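Local structure of protein SeqA (Vibrio cholerae, 3SK7) at residues T62-A65 with S66-T70. The protein negatively regulates the initiation of DNA replication, probably by binding pairs of hemimethylated GATC sequences at the chromosomal origin so that it fires once per cell cycle. Numbering follows the deposited sequence.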
ATOM      1  N   THR A  62       6.841  14.481  -8.628  1.00 13.74           N
ATOM      2  CA  THR A  62       5.507  14.411  -9.214  1.00 15.24           C
ATOM      3  C   THR A  62       4.436  14.616  -8.138  1.00 14.70           C
ATOM      4  O   THR A  62       3.405  15.292  -8.341  1.00 16.63           O
ATOM      5  CB  THR A  62       5.283  13.068  -9.915  1.00 15.47           C
ATOM      6  OG1 THR A  62       6.111  12.989 -11.083  1.00 19.22           O
ATOM      7  CG2 THR A  62       3.831  12.903 -10.307  1.00 16.29           C
ATOM      8  N   LEU A  63       4.685  14.038  -6.970  1.00 10.63           N
ATOM      9  CA  LEU A  63       3.718  14.156  -5.912  1.00  9.59           C
ATOM     10  C   LEU A  63       3.764  15.536  -5.269  1.00 10.65           C
ATOM     11  O   LEU A  63       2.725  16.080  -4.872  1.00 13.61           O
ATOM     12  CB  LEU A  63       3.912  13.063  -4.852  1.00  9.95           C
ATOM     13  CG  LEU A  63       3.663  11.645  -5.334  1.00 10.99           C
ATOM     14  CD1 LEU A  63       3.949  10.662  -4.188  1.00 12.18           C
ATOM     15  CD2 LEU A  63       2.261  11.487  -5.864  1.00 10.55           C
ATOM     16  N   LEU A  64       4.956  16.125  -5.178  1.00 11.95           N
ATOM     17  CA  LEU A  64       5.043  17.514  -4.729  1.00 14.46           C
ATOM     18  C   LEU A  64       4.413  18.487  -5.740  1.00 15.49           C
ATOM     19  O   LEU A  64       3.858  19.520  -5.359  1.00 16.98           O
ATOM     20  CB  LEU A  64       6.497  17.898  -4.454  1.00 15.64           C
ATOM     21  CG  LEU A  64       7.125  17.176  -3.271  1.00 15.30           C
ATOM     22  CD1 LEU A  64       8.572  17.597  -3.116  1.00 19.89           C
ATOM     23  CD2 LEU A  64       6.391  17.447  -2.021  1.00 19.31           C
ATOM     24  N   ALA A  65       4.456  18.143  -7.024  1.00 15.04           N
ATOM     25  CA  ALA A  65       3.804  18.955  -8.051  1.00 18.05           C
ATOM     26  C   ALA A  65       2.298  18.874  -7.898  1.00 20.08           C
ATOM     27  O   ALA A  65       1.596  19.837  -8.175  1.00 20.32           O
ATOM     28  CB  ALA A  65       4.198  18.481  -9.430  1.00 19.81           C
ATOM     29  N   SER A  66       1.779  17.716  -7.499  1.00 17.79           N
ATOM     30  CA  SER A  66       0.346  17.627  -7.179  1.00 19.17           C
ATOM     31  C   SER A  66      -0.084  18.448  -5.940  1.00 19.57           C
ATOM     32  O   SER A  66      -1.201  18.945  -5.892  1.00 19.15           O
ATOM     33  CB  SER A  66      -0.116  16.173  -7.057  1.00 22.51           C
ATOM     34  OG  SER A  66       0.314  15.595  -5.842  1.00 22.25           O
ATOM     35  N   GLY A  67       0.804  18.597  -4.957  1.00 19.43           N
ATOM     36  CA  GLY A  67       0.529  19.369  -3.751  1.00 17.37           C
ATOM     37  C   GLY A  67       1.767  19.430  -2.849  1.00 16.55           C
ATOM     38  O   GLY A  67       2.407  18.410  -2.561  1.00 15.40           O
ATOM     39  N   GLN A  68       2.125  20.626  -2.392  1.00 14.42           N
ATOM     40  CA  GLN A  68       3.368  20.804  -1.623  1.00 14.12           C
ATOM     41  C   GLN A  68       3.324  20.178  -0.232  1.00 15.42           C
ATOM     42  O   GLN A  68       4.366  19.923   0.353  1.00 18.74           O
ATOM     43  CB  GLN A  68       3.759  22.282  -1.514  1.00 15.86           C
ATOM     44  CG  GLN A  68       4.031  22.922  -2.846  1.00 20.69           C
ATOM     45  CD  GLN A  68       5.363  22.517  -3.463  1.00 26.28           C
ATOM     46  OE1 GLN A  68       6.121  21.710  -2.912  1.00 22.63           O
ATOM     47  NE2 GLN A  68       5.650  23.082  -4.630  1.00 30.68           N
ATOM     48  N   THR A  69       2.122  19.906   0.284  1.00 14.36           N
ATOM     49  CA  THR A  69       1.991  19.318   1.620  1.00 17.24           C
ATOM     50  C   THR A  69       1.542  17.862   1.610  1.00 14.26           C
ATOM     51  O   THR A  69       1.060  17.355   2.613  1.00 19.35           O
ATOM     52  CB  THR A  69       1.020  20.127   2.494  1.00 22.85           C
ATOM     53  OG1 THR A  69      -0.278  20.162   1.891  1.00 27.80           O
ATOM     54  CG2 THR A  69       1.546  21.558   2.683  1.00 30.93           C
ATOM     55  N   THR A  70       1.713  17.196   0.484  1.00 13.25           N
ATOM     56  CA  THR A  70       1.379  15.779   0.394  1.00 16.66           C
ATOM     57  C   THR A  70       2.308  14.830   1.170  1.00 13.27           C
ATOM     58  O   THR A  70       1.962  13.666   1.348  1.00 13.51           O
ATOM     59  CB  THR A  70       1.322  15.311  -1.063  1.00 18.99           C
ATOM     60  OG1 THR A  70       2.561  15.586  -1.719  1.00 15.89           O
ATOM     61  CG2 THR A  70       0.213  16.004  -1.798  1.00 20.91           C
TER
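The C-terminal end of the short helix 60-66, where the chain turns off toward strand 73-74, is built around the carbonyl oxygen of Leu63. Two donors grip this oxygen: the backbone N of Gly67, 3.2 Å from Leu63 O, and the hydroxyl of Ser66, whose OG lies 2.6 Å from it. Ser66 OG sits between its own backbone N and carbonyl carbon (chi1 75°), which folds the hydroxyl back over the last turn; it approaches well off the C=O direction, at 125°. One residue earlier, Ser66 N closes a helical bond of 3.0 Å to Thr62 O. Gly67, whose backbone is extended (phi -176°), is the first residue to leave the helix and begins a type I turn to Thr70. That turn brings Thr70 OG1 3.2 Å from Leu63 O and 3.0 Å from Gly67 O, two acceptors competing for one hydroxyl proton. Leu64 CD2 lies 4.0 Å from Gln68 O, while the bent Gln68 chain returns its amide toward Leu64 O. Outside the turn, Leu63 and Leu64 both touch Pro72, and Thr70 pairs through its backbone with Thr84. Polar bonds at the Leu63 carbonyl and apolar contacts of both leucines thus accompany the chain's exit.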